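Local coordinates for ABC-type branched-chain amino acid transport systems periplasmic component-like protein (Thermomonospora curvata, PDB 4N03) that probably serves as the substrate-binding component of an ABC transporter, carrying a fatty acid in the cleft between its two lobes, at residues A[51-62]-A[297-308]. Numbering follows the deposited sequence.
Sequences KSITQAQQLYYE and AYSKKYPKDPLD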
ATOM      1  N   LYS A  51       7.514  -9.478   2.376  1.00 11.26           N
ATOM      2  CA  LYS A  51       7.528 -10.895   2.030  1.00 11.32           C
ATOM      3  C   LYS A  51       6.222 -11.330   1.448  1.00 11.77           C
ATOM      4  O   LYS A  51       6.190 -12.017   0.411  1.00 12.41           O
ATOM      5  CB  LYS A  51       7.927 -11.732   3.232  1.00 12.93           C
ATOM      6  CG  LYS A  51       8.111 -13.205   2.929  1.00 14.83           C
ATOM      7  CD  LYS A  51       8.505 -14.015   4.159  1.00 17.16           C
ATOM      8  CE  LYS A  51       8.757 -15.483   3.763  1.00 20.95           C
ATOM      9  NZ  LYS A  51       9.239 -16.252   4.904  1.00 25.87           N
ATOM     10  N   SER A  52       5.102 -10.959   2.084  1.00 10.61           N
ATOM     11  CA  SER A  52       3.810 -11.369   1.591  1.00 12.07           C
ATOM     12  C   SER A  52       3.535 -10.810   0.219  1.00 10.67           C
ATOM     13  O   SER A  52       2.989 -11.530  -0.657  1.00 11.61           O
ATOM     14  CB  SER A  52       2.723 -10.931   2.535  1.00 11.42           C
ATOM     15  OG  SER A  52       2.837 -11.551   3.787  1.00 12.70           O
ATOM     16  N   ILE A  53       3.815  -9.513   0.033  1.00 10.35           N
ATOM     17  CA  ILE A  53       3.575  -8.880  -1.256  1.00 10.55           C
ATOM     18  C   ILE A  53       4.374  -9.572  -2.366  1.00 11.15           C
ATOM     19  O   ILE A  53       3.871  -9.872  -3.435  1.00 11.22           O
ATOM     20  CB  ILE A  53       3.882  -7.375  -1.192  1.00 10.81           C
ATOM     21  CG1 ILE A  53       2.940  -6.676  -0.216  1.00 11.26           C
ATOM     22  CG2 ILE A  53       3.754  -6.760  -2.555  1.00 11.38           C
ATOM     23  CD1 ILE A  53       3.427  -5.306   0.203  1.00 11.43           C
ATOM     24  N   THR A  54       5.639  -9.777  -2.064  1.00 11.40           N
ATOM     25  CA  THR A  54       6.573 -10.373  -3.010  1.00 11.22           C
ATOM     26  C   THR A  54       6.162 -11.812  -3.371  1.00 11.56           C
ATOM     27  O   THR A  54       6.173 -12.178  -4.537  1.00 12.18           O
ATOM     28  CB  THR A  54       7.977 -10.322  -2.452  1.00 11.89           C
ATOM     29  OG1 THR A  54       8.328  -8.958  -2.296  1.00 13.53           O
ATOM     30  CG2 THR A  54       8.998 -10.964  -3.360  1.00 15.22           C
ATOM     31  N   GLN A  55       5.789 -12.576  -2.355  1.00 11.53           N
ATOM     32  CA  GLN A  55       5.362 -13.937  -2.602  1.00 11.47           C
ATOM     33  C   GLN A  55       4.080 -14.002  -3.351  1.00 12.13           C
ATOM     34  O   GLN A  55       3.883 -14.904  -4.192  1.00 12.70           O
ATOM     35  CB  GLN A  55       5.263 -14.719  -1.268  1.00 12.55           C
ATOM     36  CG  GLN A  55       6.643 -15.017  -0.711  1.00 13.24           C
ATOM     37  CD  GLN A  55       6.682 -15.948   0.489  1.00 13.38           C
ATOM     38  OE1 GLN A  55       7.748 -16.514   0.785  1.00 16.93           O
ATOM     39  NE2 GLN A  55       5.599 -16.086   1.195  1.00 14.62           N
ATOM     40  N   ALA A  56       3.140 -13.088  -3.092  1.00 11.65           N
ATOM     41  CA  ALA A  56       1.909 -13.073  -3.830  1.00 11.51           C
ATOM     42  C   ALA A  56       2.084 -12.729  -5.290  1.00 12.61           C
ATOM     43  O   ALA A  56       1.411 -13.296  -6.162  1.00 12.92           O
ATOM     44  CB  ALA A  56       0.863 -12.173  -3.186  1.00 12.16           C
ATOM     45  N   GLN A  57       3.015 -11.821  -5.576  1.00 11.68           N
ATOM     46  CA  GLN A  57       3.383 -11.518  -6.965  1.00 12.37           C
ATOM     47  C   GLN A  57       3.969 -12.785  -7.621  1.00 12.52           C
ATOM     48  O   GLN A  57       3.592 -13.087  -8.746  1.00 13.86           O
ATOM     49  CB  GLN A  57       4.402 -10.380  -7.036  1.00 12.41           C
ATOM     50  CG  GLN A  57       3.827  -9.013  -6.661  1.00 12.14           C
ATOM     51  CD  GLN A  57       4.131  -7.931  -7.643  1.00 11.19           C
ATOM     52  OE1 GLN A  57       4.990  -8.039  -8.502  1.00 11.46           O
ATOM     53  NE2 GLN A  57       3.428  -6.804  -7.488  1.00 12.34           N
ATOM     54  N   GLN A  58       4.882 -13.458  -6.943  1.00 13.38           N
ATOM     55  CA  GLN A  58       5.489 -14.663  -7.522  0.60 15.02           C
ATOM     56  C   GLN A  58       4.380 -15.750  -7.778  1.00 14.24           C
ATOM     57  O   GLN A  58       4.432 -16.461  -8.802  1.00 15.44           O
ATOM     58  CB  GLN A  58       6.717 -15.182  -6.699  0.60 18.13           C
ATOM     59  CG  GLN A  58       7.950 -14.250  -6.457  0.60 18.20           C
ATOM     60  CD  GLN A  58       8.948 -13.980  -7.630  0.60 18.65           C
ATOM     61  OE1 GLN A  58       8.994 -14.692  -8.626  0.60 25.58           O
ATOM     62  NE2 GLN A  58       9.769 -12.928  -7.486  0.60 21.50           N
ATOM     63  N   LEU A  59       3.409 -15.865  -6.906  1.00 13.83           N
ATOM     64  CA  LEU A  59       2.306 -16.779  -7.117  1.00 15.35           C
ATOM     65  C   LEU A  59       1.559 -16.457  -8.398  1.00 14.51           C
ATOM     66  O   LEU A  59       1.311 -17.359  -9.237  1.00 15.59           O
ATOM     67  CB  LEU A  59       1.343 -16.708  -5.930  1.00 15.48           C
ATOM     68  CG  LEU A  59       0.097 -17.599  -6.065  1.00 16.06           C
ATOM     69  CD1 LEU A  59       0.351 -19.074  -6.140  1.00 18.87           C
ATOM     70  CD2 LEU A  59      -0.868 -17.281  -4.935  1.00 17.54           C
ATOM     71  N   TYR A  60       1.222 -15.189  -8.581  1.00 13.95           N
ATOM     72  CA  TYR A  60       0.528 -14.764  -9.788  1.00 14.31           C
ATOM     73  C   TYR A  60       1.379 -15.102 -11.050  1.00 14.70           C
ATOM     74  O   TYR A  60       0.878 -15.653 -12.027  1.00 15.51           O
ATOM     75  CB  TYR A  60       0.226 -13.238  -9.722  1.00 13.26           C
ATOM     76  CG  TYR A  60      -0.872 -12.812 -10.673  1.00 13.95           C
ATOM     77  CD1 TYR A  60      -0.635 -12.664 -12.046  1.00 15.15           C
ATOM     78  CD2 TYR A  60      -2.155 -12.573 -10.221  1.00 15.13           C
ATOM     79  CE1 TYR A  60      -1.678 -12.314 -12.909  1.00 14.55           C
ATOM     80  CE2 TYR A  60      -3.183 -12.252 -11.057  1.00 17.02           C
ATOM     81  CZ  TYR A  60      -2.937 -12.091 -12.409  1.00 17.00           C
ATOM     82  OH  TYR A  60      -3.979 -11.785 -13.234  1.00 20.05           O
ATOM     83  N   TYR A  61       2.655 -14.728 -11.035  1.00 13.18           N
ATOM     84  CA  TYR A  61       3.496 -14.921 -12.211  1.00 14.18           C
ATOM     85  C   TYR A  61       3.664 -16.420 -12.486  1.00 15.28           C
ATOM     86  O   TYR A  61       3.690 -16.808 -13.646  1.00 17.07           O
ATOM     87  CB  TYR A  61       4.860 -14.250 -12.076  1.00 13.37           C
ATOM     88  CG  TYR A  61       4.782 -12.756 -11.828  1.00 12.68           C
ATOM     89  CD1 TYR A  61       3.831 -11.968 -12.461  1.00 11.80           C
ATOM     90  CD2 TYR A  61       5.604 -12.147 -10.919  1.00 12.39           C
ATOM     91  CE1 TYR A  61       3.725 -10.620 -12.212  1.00 11.63           C
ATOM     92  CE2 TYR A  61       5.506 -10.764 -10.673  1.00 12.15           C
ATOM     93  CZ  TYR A  61       4.549 -10.016 -11.306  1.00 10.86           C
ATOM     94  OH  TYR A  61       4.364  -8.677 -11.064  1.00 11.92           O
ATOM     95  N   GLU A  62       3.801 -17.245 -11.457  1.00 15.00           N
ATOM     96  CA  GLU A  62       3.847 -18.703 -11.662  1.00 15.56           C
ATOM     97  C   GLU A  62       2.561 -19.181 -12.346  1.00 16.98           C
ATOM     98  O   GLU A  62       2.625 -20.063 -13.249  1.00 19.52           O
ATOM     99  CB  GLU A  62       4.069 -19.416 -10.329  1.00 18.35           C
ATOM    100  CG  GLU A  62       3.872 -20.933 -10.362  1.00 24.22           C
ATOM    101  CD  GLU A  62       3.889 -21.546  -8.958  1.00 31.24           C
ATOM    102  OE1 GLU A  62       5.001 -21.844  -8.467  1.00 43.62           O
ATOM    103  OE2 GLU A  62       2.785 -21.722  -8.349  1.00 37.13           O
ATOM    104  N   ALA A 297      -5.207 -20.429  -2.836  1.00 16.20           N
ATOM    105  CA  ALA A 297      -4.021 -20.603  -3.654  1.00 16.42           C
ATOM    106  C   ALA A 297      -2.725 -20.261  -2.923  1.00 15.34           C
ATOM    107  O   ALA A 297      -1.680 -20.936  -3.006  1.00 15.89           O
ATOM    108  CB  ALA A 297      -4.143 -19.858  -4.949  1.00 17.42           C
ATOM    109  N   TYR A 298      -2.736 -19.124  -2.221  1.00 14.88           N
ATOM    110  CA  TYR A 298      -1.559 -18.711  -1.478  1.00 13.29           C
ATOM    111  C   TYR A 298      -1.223 -19.670  -0.351  1.00 12.86           C
ATOM    112  O   TYR A 298      -0.062 -19.988  -0.135  1.00 14.74           O
ATOM    113  CB  TYR A 298      -1.703 -17.283  -0.993  1.00 12.70           C
ATOM    114  CG  TYR A 298      -0.464 -16.708  -0.352  1.00 11.97           C
ATOM    115  CD1 TYR A 298      -0.162 -16.908   0.966  1.00 12.02           C
ATOM    116  CD2 TYR A 298       0.381 -15.860  -1.105  1.00 12.54           C
ATOM    117  CE1 TYR A 298       0.954 -16.360   1.539  1.00 12.51           C
ATOM    118  CE2 TYR A 298       1.497 -15.289  -0.542  1.00 12.07           C
ATOM    119  CZ  TYR A 298       1.804 -15.550   0.767  1.00 12.79           C
ATOM    120  OH  TYR A 298       2.907 -14.975   1.321  1.00 12.30           O
ATOM    121  N   SER A 299      -2.236 -20.040   0.425  1.00 15.25           N
ATOM    122  CA  SER A 299      -2.045 -21.018   1.512  0.70 16.38           C
ATOM    123  C   SER A 299      -1.434 -22.345   1.029  1.00 16.85           C
ATOM    124  O   SER A 299      -0.594 -22.955   1.703  1.00 18.13           O
ATOM    125  CB  SER A 299      -3.385 -21.318   2.188  0.70 22.31           C
ATOM    126  OG  SER A 299      -3.879 -20.193   2.872  0.70 24.41           O
ATOM    127  N   LYS A 300      -1.868 -22.773  -0.156  1.00 18.21           N
ATOM    128  CA  LYS A 300      -1.327 -24.007  -0.749  1.00 17.96           C
ATOM    129  C   LYS A 300       0.151 -23.867  -1.081  1.00 19.56           C
ATOM    130  O   LYS A 300       0.965 -24.745  -0.775  1.00 22.86           O
ATOM    131  CB  LYS A 300      -2.097 -24.393  -2.013  1.00 20.07           C
ATOM    132  CG  LYS A 300      -1.696 -25.744  -2.607  1.00 24.28           C
ATOM    133  CD  LYS A 300      -2.672 -26.192  -3.686  1.00 29.79           C
ATOM    134  CE  LYS A 300      -2.233 -27.496  -4.359  1.00 35.68           C
ATOM    135  NZ  LYS A 300      -2.833 -27.630  -5.712  1.00 41.33           N
ATOM    136  N   LYS A 301       0.538 -22.731  -1.656  1.00 17.99           N
ATOM    137  CA  LYS A 301       1.916 -22.540  -2.086  0.60 18.22           C
ATOM    138  C   LYS A 301       2.835 -22.238  -0.915  1.00 17.91           C
ATOM    139  O   LYS A 301       4.000 -22.668  -0.896  1.00 19.51           O
ATOM    140  CB  LYS A 301       2.004 -21.403  -3.117  0.60 18.33           C
ATOM    141  CG  LYS A 301       3.401 -21.072  -3.588  0.60 19.45           C
ATOM    142  CD  LYS A 301       4.049 -22.160  -4.428  0.60 21.14           C
ATOM    143  CE  LYS A 301       5.467 -21.784  -4.825  0.60 23.92           C
ATOM    144  NZ  LYS A 301       6.180 -22.918  -5.483  0.60 30.08           N
ATOM    145  N   TYR A 302       2.314 -21.476   0.055  1.00 17.29           N
ATOM    146  CA  TYR A 302       3.124 -20.961   1.163  1.00 16.45           C
ATOM    147  C   TYR A 302       2.436 -21.270   2.499  1.00 20.37           C
ATOM    148  O   TYR A 302       2.020 -20.397   3.233  1.00 20.86           O
ATOM    149  CB  TYR A 302       3.315 -19.469   1.042  1.00 15.14           C
ATOM    150  CG  TYR A 302       3.925 -19.021  -0.243  1.00 15.66           C
ATOM    151  CD1 TYR A 302       5.282 -19.133  -0.493  1.00 16.03           C
ATOM    152  CD2 TYR A 302       3.153 -18.324  -1.174  1.00 14.12           C
ATOM    153  CE1 TYR A 302       5.865 -18.660  -1.660  1.00 15.18           C
ATOM    154  CE2 TYR A 302       3.712 -17.849  -2.334  1.00 14.13           C
ATOM    155  CZ  TYR A 302       5.068 -17.989  -2.584  1.00 16.32           C
ATOM    156  OH  TYR A 302       5.600 -17.465  -3.768  1.00 18.71           O
ATOM    157  N   PRO A 303       2.389 -22.552   2.883  1.00 21.88           N
ATOM    158  CA  PRO A 303       1.622 -22.955   4.058  1.00 22.49           C
ATOM    159  C   PRO A 303       2.105 -22.359   5.406  1.00 21.92           C
ATOM    160  O   PRO A 303       1.302 -22.272   6.337  1.00 31.47           O
ATOM    161  CB  PRO A 303       1.789 -24.471   4.077  1.00 25.18           C
ATOM    162  CG  PRO A 303       2.890 -24.787   3.109  1.00 23.84           C
ATOM    163  CD  PRO A 303       2.951 -23.666   2.137  1.00 22.00           C
ATOM    164  N   LYS A 304       3.374 -21.948   5.500  1.00 22.81           N
ATOM    165  CA  LYS A 304       3.963 -21.468   6.755  0.60 27.11           C
ATOM    166  C   LYS A 304       3.966 -19.938   6.883  1.00 25.54           C
ATOM    167  O   LYS A 304       4.483 -19.381   7.871  1.00 26.43           O
ATOM    168  CB  LYS A 304       5.396 -21.986   6.884  0.60 31.73           C
ATOM    169  CG  LYS A 304       5.534 -23.485   6.618  0.60 34.32           C
ATOM    170  CD  LYS A 304       6.945 -23.968   6.901  0.60 38.86           C
ATOM    171  CE  LYS A 304       7.153 -25.417   6.476  0.60 40.16           C
ATOM    172  NZ  LYS A 304       8.592 -25.793   6.566  0.60 42.87           N
ATOM    173  N   ASP A 305       3.407 -19.249   5.895  1.00 23.18           N
ATOM    174  CA  ASP A 305       3.458 -17.774   5.888  1.00 20.79           C
ATOM    175  C   ASP A 305       2.047 -17.257   6.045  1.00 19.20           C
ATOM    176  O   ASP A 305       1.237 -17.382   5.155  1.00 21.14           O
ATOM    177  CB  ASP A 305       4.061 -17.235   4.596  1.00 21.74           C
ATOM    178  CG  ASP A 305       5.519 -17.550   4.455  1.00 22.51           C
ATOM    179  OD1 ASP A 305       6.303 -17.253   5.411  1.00 30.06           O
ATOM    180  OD2 ASP A 305       5.882 -18.066   3.385  1.00 23.33           O
ATOM    181  N   PRO A 306       1.763 -16.613   7.150  1.00 21.01           N
ATOM    182  CA  PRO A 306       0.387 -16.233   7.385  1.00 18.61           C
ATOM    183  C   PRO A 306      -0.204 -15.359   6.274  1.00 15.12           C
ATOM    184  O   PRO A 306       0.476 -14.539   5.709  1.00 18.26           O
ATOM    185  CB  PRO A 306       0.477 -15.447   8.703  1.00 21.54           C
ATOM    186  CG  PRO A 306       1.650 -16.040   9.402  1.00 22.94           C
ATOM    187  CD  PRO A 306       2.632 -16.300   8.305  1.00 22.28           C
ATOM    188  N   LEU A 307      -1.458 -15.580   5.964  1.00 15.01           N
ATOM    189  CA  LEU A 307      -2.189 -14.694   5.089  1.00 13.92           C
ATOM    190  C   LEU A 307      -2.267 -13.308   5.719  1.00 13.44           C
ATOM    191  O   LEU A 307      -2.362 -13.187   6.933  1.00 14.30           O
ATOM    192  CB  LEU A 307      -3.589 -15.212   4.813  1.00 14.10           C
ATOM    193  CG  LEU A 307      -3.663 -16.506   4.012  1.00 14.70           C
ATOM    194  CD1 LEU A 307      -5.072 -17.015   4.062  1.00 17.42           C
ATOM    195  CD2 LEU A 307      -3.244 -16.299   2.572  1.00 17.55           C
ATOM    196  N   ASP A 308      -2.238 -12.231   4.911  1.00 12.46           N
ATOM    197  CA  ASP A 308      -2.334 -10.872   5.387  1.00 12.18           C
ATOM    198  C   ASP A 308      -2.758  -9.997   4.237  1.00 12.48           C
ATOM    199  O   ASP A 308      -2.915 -10.459   3.105  1.00 12.97           O
ATOM    200  CB  ASP A 308      -1.034 -10.426   6.061  1.00 12.14           C
ATOM    201  CG  ASP A 308       0.149 -10.328   5.141  1.00 12.36           C
ATOM    202  OD1 ASP A 308      -0.026 -10.000   3.947  1.00 13.26           O
ATOM    203  OD2 ASP A 308       1.288 -10.529   5.634  1.00 13.95           O
TER
HETATM  204  O   HOH W   1       2.579 -14.294   3.862  1.00 13.89           O
HETATM  205  O   HOH W   2       8.307 -18.867   1.913  1.00 31.79           O
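The carboxamide of Q55 lies almost parallel to the Y302 ring, their planes 10° apart, with NE2 over one face and CB in CH-pi contact with that ring. Both N-H bonds of NE2 are used close to the amide plane: to Y298 OH at 2.9 Å and to D305 OD2 at 3.0 Å, the carboxylate being met from above. A water joins Q55 OE1 to D305 OD2. With alanine in place of Q55, Y302 would probably lose its amide cover, and Y298 OH and D305 OD2 their shared donor.

Two further polar links flank this amide. K51, its chain extended with CG anti to the backbone N (chi1 -174°), forms a salt bridge from NZ to D305 OD1 at 3.1 Å. Buried S52 OG donates to D308 OD2 at 2.6 Å, and a second water ties S52 OG, Y298 OH and P306 O together.

Apolar packing completes the interface: Y298 is a knob among S52, Q55, A56 and L59, and L59 CD2 reaches Y298 CB at 4.0 Å. The axes of 51-62 and 297-301 run at 99°. Segment 297-308 lies on helix 47-66, whose other side packs on parallel strands 33-40, 74-81 and 103-107 of one lobe in this periplasmic-binding-protein fold.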